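Local coordinates for protein putative citrate lyase (Ralstonia eutropha, PDB 3QQW) that is probably a magnesium-dependent lyase of the HpcH/HpaI aldolase and citrate lyase family, perhaps cleaving citramalyl-CoA, at residues A258-Q261 and P262-A266; A127-I130 and R131-D135; F175-M178 and D179-G183. All coordinates share one frame; numbering follows the deposited sequence.

Contact 1 (A258-Q261 and P262-A266); sequences AQIQ and PIVNA
Three backbone hydrogen bonds join A258-Q261 to P262-A266 where the chain winds into helix 260-267. V264 N reaches I260 O at 2.9 Å and N265 N reaches Q261 O, both nearly straight at 173° and nearly in line with the carbonyl; I263 N to Q259 O is more bent, at 151°. P262 N has no hydrogen to give to A258 O, and the proline ring instead sets carbon against the preceding carbonyls: P262 CD lies 3.2 Å from A258 O and 3.3 Å from Q259 O. From I263 on the bonds run without a break, and P262 O accepts from A266 N.

The helix follows the last strand, 251-254, of a closed eight-stranded TIM barrel, where I260, I263 and V264 pack on C25 of the first strand.

Apolar contacts across the turn are few. I260 CG2 meets V264 CG2 at 4.2 Å, and I263 CD1 lies alongside Q259 CB; I263 CG1 stands beside its own backbone N (chi1 -70°), which lays it 3.3 Å from Q259 O. The amide of Q259 turns from the helix: NE2 donates to the carbonyls of C227 and N229, while OE1 accepts from I255 N. That buried group thereby ties this end of the segment to the loops after strands 221-224 and 251-254. On the outer side, the side chains of Q261 and N265 slant across one another.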
loop_
_atom_site.group_PDB
_atom_site.type_symbol
_atom_site.label_atom_id
_atom_site.label_comp_id
_atom_site.label_asym_id
_atom_site.label_seq_id
_atom_site.Cartn_x
_atom_site.Cartn_y
_atom_site.Cartn_z
ATOM N N ALA C 258 -20.679 7.380 -26.963
ATOM C CA ALA C 258 -19.977 6.302 -27.654
ATOM C C ALA C 258 -19.163 5.428 -26.670
ATOM O O ALA C 258 -18.784 4.320 -27.025
ATOM C CB ALA C 258 -19.078 6.886 -28.731
ATOM N N GLN C 259 -18.921 5.912 -25.437
ATOM C CA GLN C 259 -18.157 5.188 -24.397
ATOM C C GLN C 259 -19.005 4.177 -23.616
ATOM O O GLN C 259 -18.440 3.247 -23.049
ATOM C CB GLN C 259 -17.521 6.160 -23.384
ATOM C CG GLN C 259 -16.647 7.228 -24.005
ATOM C CD GLN C 259 -15.903 8.059 -23.013
ATOM O OE1 GLN C 259 -16.448 8.530 -22.026
ATOM N NE2 GLN C 259 -14.643 8.323 -23.299
ATOM N N ILE C 260 -20.350 4.349 -23.599
ATOM C CA ILE C 260 -21.286 3.543 -22.810
ATOM C C ILE C 260 -21.203 2.043 -23.147
ATOM O O ILE C 260 -20.828 1.267 -22.257
ATOM C CB ILE C 260 -22.741 4.084 -22.878
ATOM C CG1 ILE C 260 -22.788 5.524 -22.307
ATOM C CG2 ILE C 260 -23.733 3.132 -22.143
ATOM C CD1 ILE C 260 -24.046 6.287 -22.528
ATOM N N GLN C 261 -21.558 1.638 -24.382
ATOM C CA GLN C 261 -21.543 0.236 -24.764
ATOM C C GLN C 261 -20.151 -0.404 -24.551
ATOM O O GLN C 261 -20.128 -1.438 -23.885
ATOM C CB GLN C 261 -22.072 0.030 -26.189
ATOM C CG GLN C 261 -23.140 -1.070 -26.281
ATOM C CD GLN C 261 -24.442 -0.730 -25.591
ATOM O OE1 GLN C 261 -25.151 0.194 -25.979
ATOM N NE2 GLN C 261 -24.772 -1.482 -24.561
ATOM N N PRO C 262 -18.992 0.191 -24.955
ATOM C CA PRO C 262 -17.689 -0.458 -24.654
ATOM C C PRO C 262 -17.444 -0.662 -23.148
ATOM O O PRO C 262 -16.903 -1.700 -22.771
ATOM C CB PRO C 262 -16.653 0.509 -25.240
ATOM C CG PRO C 262 -17.389 1.278 -26.260
ATOM C CD PRO C 262 -18.795 1.410 -25.767
ATOM N N ILE C 263 -17.896 0.280 -22.287
ATOM C CA ILE C 263 -17.726 0.157 -20.831
ATOM C C ILE C 263 -18.617 -0.975 -20.311
ATOM O O ILE C 263 -18.109 -1.845 -19.597
ATOM C CB ILE C 263 -17.950 1.485 -20.068
ATOM C CG1 ILE C 263 -16.793 2.484 -20.346
ATOM C CG2 ILE C 263 -18.098 1.243 -18.551
ATOM C CD1 ILE C 263 -17.076 3.957 -20.008
ATOM N N VAL C 264 -19.928 -0.983 -20.681
ATOM C CA VAL C 264 -20.882 -2.006 -20.243
ATOM C C VAL C 264 -20.382 -3.416 -20.655
ATOM O O VAL C 264 -20.299 -4.304 -19.808
ATOM C CB VAL C 264 -22.321 -1.707 -20.767
ATOM C CG1 VAL C 264 -23.260 -2.903 -20.585
ATOM C CG2 VAL C 264 -22.894 -0.456 -20.092
ATOM N N ASN C 265 -20.008 -3.586 -21.939
ATOM C CA ASN C 265 -19.560 -4.860 -22.476
ATOM C C ASN C 265 -18.262 -5.336 -21.829
ATOM O O ASN C 265 -18.146 -6.528 -21.541
ATOM C CB ASN C 265 -19.443 -4.800 -24.002
ATOM C CG ASN C 265 -20.807 -4.752 -24.675
ATOM O OD1 ASN C 265 -21.127 -3.827 -25.425
ATOM N ND2 ASN C 265 -21.675 -5.725 -24.393
ATOM N N ALA C 266 -17.324 -4.429 -21.539
ATOM C CA ALA C 266 -16.062 -4.813 -20.875
ATOM C C ALA C 266 -16.293 -5.293 -19.430
ATOM O O ALA C 266 -15.562 -6.148 -18.939
ATOM C CB ALA C 266 -15.103 -3.645 -20.875
#

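Contact 2 (A127-I130 and R131-D135); sequences AEVI and RYIGD
Four successive i to i+4 backbone bonds carry A127-I130 into R131-D135, from R131 N to A127 O at 3.0 Å through to G134 N on I130 O at 2.9 Å, in regular alpha-helical geometry. This is the middle of helix 123-139, the crossover of a beta-alpha-beta unit of the TIM barrel between strands 115-117 and 148-152. The inward side is apolar: V129 CG1 meets I133 CD1 at 3.8 Å, and the two side chains continue onto V117 and I115 of the strand beneath. The outward side belongs to R131, whose pose, one of two conformers, is provisional: CG is trans to the backbone N (chi1 -175°) and the chain bends at chi3, folding the guanidinium back along the helix until E128 CA lies 3.4 Å above one face, offset toward the rim. E128 OE2 makes a salt bridge to R98; at 5.3 Å from R131 NH2 it is beyond direct contact, so any attraction is probably weak. Y132 leans onto helix 97-107, where its hydroxyl bonds to D102 and its ring meets W97 and, by cation-pi, R98. The guanidinium and the E128 chain meet by van der Waals contact, R131 NH2 being 3.8 Å from E128 CG.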
loop_
_atom_site.group_PDB
_atom_site.type_symbol
_atom_site.label_atom_id
_atom_site.label_comp_id
_atom_site.label_asym_id
_atom_site.label_seq_id
_atom_site.Cartn_x
_atom_site.Cartn_y
_atom_site.Cartn_z
ATOM N N ALA C 127 -18.516 12.999 5.870
ATOM C CA ALA C 127 -19.463 12.719 6.947
ATOM C C ALA C 127 -20.463 13.866 7.099
ATOM O O ALA C 127 -21.652 13.599 7.222
ATOM C CB ALA C 127 -18.706 12.483 8.253
ATOM N N GLU C 128 -19.994 15.127 7.013
ATOM C CA GLU C 128 -20.815 16.345 7.138
ATOM C C GLU C 128 -21.833 16.449 6.006
ATOM O O GLU C 128 -22.998 16.762 6.255
ATOM C CB GLU C 128 -19.906 17.592 7.151
ATOM C CG GLU C 128 -20.595 18.945 7.344
ATOM C CD GLU C 128 -19.776 20.169 6.960
ATOM O OE1 GLU C 128 -18.794 20.031 6.192
ATOM O OE2 GLU C 128 -20.141 21.279 7.408
ATOM N N VAL C 129 -21.392 16.154 4.774
ATOM C CA VAL C 129 -22.202 16.221 3.567
ATOM C C VAL C 129 -23.268 15.119 3.627
ATOM O O VAL C 129 -24.427 15.392 3.327
ATOM C CB VAL C 129 -21.310 16.138 2.282
ATOM C CG1 VAL C 129 -22.159 16.107 1.026
ATOM C CG2 VAL C 129 -20.317 17.297 2.217
ATOM N N ILE C 130 -22.879 13.897 4.047
ATOM C CA ILE C 130 -23.792 12.746 4.138
ATOM C C ILE C 130 -24.903 13.015 5.176
ATOM O O ILE C 130 -26.092 12.752 4.906
ATOM C CB ILE C 130 -23.016 11.439 4.437
ATOM C CG1 ILE C 130 -22.270 10.979 3.198
ATOM C CG2 ILE C 130 -23.939 10.333 4.980
ATOM C CD1 ILE C 130 -21.201 9.990 3.543
ATOM N N ARG C 131 -24.500 13.562 6.336
ATOM C CA ARG C 131 -25.384 13.934 7.430
ATOM C C ARG C 131 -26.392 14.995 6.935
ATOM O O ARG C 131 -27.574 14.926 7.262
ATOM C CB ARG C 131 -24.517 14.453 8.592
ATOM C CG ARG C 131 -25.224 14.792 9.895
ATOM C CD ARG C 131 -24.201 14.930 11.021
ATOM N NE ARG C 131 -23.360 16.135 10.915
ATOM C CZ ARG C 131 -22.039 16.137 10.731
ATOM N NH1 ARG C 131 -21.370 14.997 10.639
ATOM N NH2 ARG C 131 -21.380 17.280 10.645
ATOM N N TYR C 132 -25.901 15.985 6.146
ATOM C CA TYR C 132 -26.737 17.060 5.632
ATOM C C TYR C 132 -27.753 16.517 4.619
ATOM O O TYR C 132 -28.921 16.862 4.718
ATOM C CB TYR C 132 -25.891 18.203 5.031
ATOM C CG TYR C 132 -26.740 19.410 4.686
ATOM C CD1 TYR C 132 -27.189 20.274 5.680
ATOM C CD2 TYR C 132 -27.167 19.640 3.377
ATOM C CE1 TYR C 132 -28.028 21.342 5.382
ATOM C CE2 TYR C 132 -27.991 20.717 3.065
ATOM C CZ TYR C 132 -28.428 21.558 4.070
ATOM O OH TYR C 132 -29.245 22.610 3.758
ATOM N N ILE C 133 -27.318 15.652 3.687
ATOM C CA ILE C 133 -28.166 14.980 2.680
ATOM C C ILE C 133 -29.259 14.185 3.413
ATOM O O ILE C 133 -30.414 14.320 3.048
ATOM C CB ILE C 133 -27.334 14.084 1.712
ATOM C CG1 ILE C 133 -26.352 14.926 0.852
ATOM C CG2 ILE C 133 -28.217 13.229 0.806
ATOM C CD1 ILE C 133 -25.231 14.103 0.179
ATOM N N GLY C 134 -28.892 13.463 4.488
ATOM C CA GLY C 134 -29.799 12.694 5.328
ATOM C C GLY C 134 -30.892 13.548 5.935
ATOM O O GLY C 134 -32.076 13.177 5.881
ATOM N N ASP C 135 -30.506 14.726 6.486
ATOM C CA ASP C 135 -31.444 15.666 7.095
ATOM C C ASP C 135 -32.454 16.176 6.073
ATOM O O ASP C 135 -33.664 16.167 6.330
ATOM C CB ASP C 135 -30.698 16.853 7.725
ATOM C CG ASP C 135 -29.877 16.549 8.954
ATOM O OD1 ASP C 135 -30.126 15.496 9.586
ATOM O OD2 ASP C 135 -29.002 17.380 9.299
#

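Contact 3 (F175-M178 and D179-G183); sequences FGLM and DFVSG
Three i to i+4 backbone bonds wind F175-M178 into D179-G183: F180 N to G176 O at 3.1 Å, the more closely linear V181 N to L177 O at 2.9 Å, and S182 N to M178 O. G176, the N-cap, separates the end of strand 170-175 from the short helix 177-182, so the sequence leaves the sixth strand of the TIM barrel and enters the helix at once. Across this bend the rings of F175 and F180 cross at a slant, planes at 57° and centroids 5.8 Å apart, with F175 CZ 4.0 Å from F180 CD2. F180 CG is trans to the backbone N (chi1 -178°), which leads the ring away from the strand backbone, to where the F175 ring meets it; F180 CB lies 3.0 Å from G176 O. Both rings pack on A207 of helix 202-217, and F180 also meets the H184 ring edge-to-face. The L177 and V181 side chains run alongside each other, L177 CD1 3.9 Å from V181 CG2. Near the helix end S182 OG turns back to donate to D179 O at 2.9 Å. D179, in the first turn, is predicted to bind magnesium; its OD2 forms a salt bridge to K119 and lies close to OE1 of E153, another predicted ligand. Two carboxylates brought so close suggest a site made for a cation: a bound magnesium would be expected to offset their mutual repulsion, while the lysine probably does part of that work.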
loop_
_atom_site.group_PDB
_atom_site.type_symbol
_atom_site.label_atom_id
_atom_site.label_comp_id
_atom_site.label_asym_id
_atom_site.label_seq_id
_atom_site.Cartn_x
_atom_site.Cartn_y
_atom_site.Cartn_z
ATOM N N PHE C 175 -12.945 7.151 -8.467
ATOM C CA PHE C 175 -11.545 7.602 -8.579
ATOM C C PHE C 175 -11.453 8.829 -9.499
ATOM O O PHE C 175 -11.796 8.752 -10.676
ATOM C CB PHE C 175 -10.627 6.485 -9.074
ATOM C CG PHE C 175 -9.186 6.889 -8.913
ATOM C CD1 PHE C 175 -8.610 6.981 -7.649
ATOM C CD2 PHE C 175 -8.422 7.250 -10.019
ATOM C CE1 PHE C 175 -7.293 7.416 -7.490
ATOM C CE2 PHE C 175 -7.104 7.682 -9.863
ATOM C CZ PHE C 175 -6.543 7.751 -8.599
ATOM N N GLY C 176 -11.021 9.950 -8.939
ATOM C CA GLY C 176 -10.858 11.197 -9.672
ATOM C C GLY C 176 -9.396 11.389 -10.008
ATOM O O GLY C 176 -8.655 12.006 -9.239
ATOM N N LEU C 177 -8.968 10.825 -11.156
ATOM C CA LEU C 177 -7.584 10.847 -11.627
ATOM C C LEU C 177 -7.041 12.278 -11.817
ATOM O O LEU C 177 -5.979 12.614 -11.272
ATOM C CB LEU C 177 -7.459 10.044 -12.946
ATOM C CG LEU C 177 -6.105 10.074 -13.664
ATOM C CD1 LEU C 177 -5.022 9.345 -12.854
ATOM C CD2 LEU C 177 -6.236 9.497 -15.046
HETATM N N MSE C 178 -7.756 13.097 -12.600
HETATM C CA MSE C 178 -7.328 14.448 -12.938
HETATM C C MSE C 178 -7.074 15.331 -11.710
HETATM O O MSE C 178 -5.990 15.903 -11.615
HETATM C CB MSE C 178 -8.315 15.127 -13.870
HETATM C CG MSE C 178 -7.699 16.331 -14.538
HETATM SE SE MSE C 178 -8.807 17.077 -15.885
HETATM C CE MSE C 178 -7.396 17.181 -17.308
ATOM N N ASP C 179 -8.041 15.435 -10.775
ATOM C CA ASP C 179 -7.890 16.277 -9.585
ATOM C C ASP C 179 -6.852 15.711 -8.636
ATOM O O ASP C 179 -6.168 16.472 -7.967
ATOM C CB ASP C 179 -9.236 16.476 -8.881
ATOM C CG ASP C 179 -10.205 17.316 -9.707
ATOM O OD1 ASP C 179 -9.845 18.467 -10.061
ATOM O OD2 ASP C 179 -11.300 16.809 -10.034
ATOM N N PHE C 180 -6.711 14.389 -8.603
ATOM C CA PHE C 180 -5.746 13.698 -7.775
ATOM C C PHE C 180 -4.336 14.040 -8.247
ATOM O O PHE C 180 -3.507 14.436 -7.420
ATOM C CB PHE C 180 -6.001 12.169 -7.768
ATOM C CG PHE C 180 -5.044 11.416 -6.878
ATOM C CD1 PHE C 180 -5.083 11.579 -5.482
ATOM C CD2 PHE C 180 -4.055 10.602 -7.425
ATOM C CE1 PHE C 180 -4.175 10.916 -4.665
ATOM C CE2 PHE C 180 -3.128 9.958 -6.602
ATOM C CZ PHE C 180 -3.207 10.107 -5.229
ATOM N N VAL C 181 -4.089 13.963 -9.564
ATOM C CA VAL C 181 -2.792 14.283 -10.171
ATOM C C VAL C 181 -2.454 15.781 -9.968
ATOM O O VAL C 181 -1.316 16.093 -9.629
ATOM C CB VAL C 181 -2.759 13.863 -11.672
ATOM C CG1 VAL C 181 -1.615 14.518 -12.431
ATOM C CG2 VAL C 181 -2.681 12.347 -11.808
ATOM N N SER C 182 -3.439 16.689 -10.125
ATOM C CA SER C 182 -3.250 18.149 -9.986
ATOM C C SER C 182 -2.759 18.563 -8.564
ATOM O O SER C 182 -2.051 19.560 -8.421
ATOM C CB SER C 182 -4.524 18.903 -10.357
ATOM O OG SER C 182 -5.429 18.965 -9.270
ATOM N N GLY C 183 -3.091 17.773 -7.546
ATOM C CA GLY C 183 -2.641 18.032 -6.182
ATOM C C GLY C 183 -1.227 17.573 -5.884
ATOM O O GLY C 183 -0.758 17.752 -4.760
#

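Overall arrangement
The three contacts follow one another along the chain in the order 2, 3, 1, and none touches another. Contacts 1 and 2 lie on opposite sides of the chain's centre, their own centres 33 Å apart, whereas contact 3 stands 23 Å from contact 1 and 24 Å from contact 2, centre to centre. All belong to one barrel: 127-135 to an outer helix after the fourth strand, 175-183 to the short helix after the sixth, 258-266 to that after the eighth. Only contact 3 contains a predicted metal ligand, D179, whose side chain is about 6 Å from that of R88, predicted to bind substrate. The side chains of V129 and Q259 are about 10 and 12 Å from the side chain of R88.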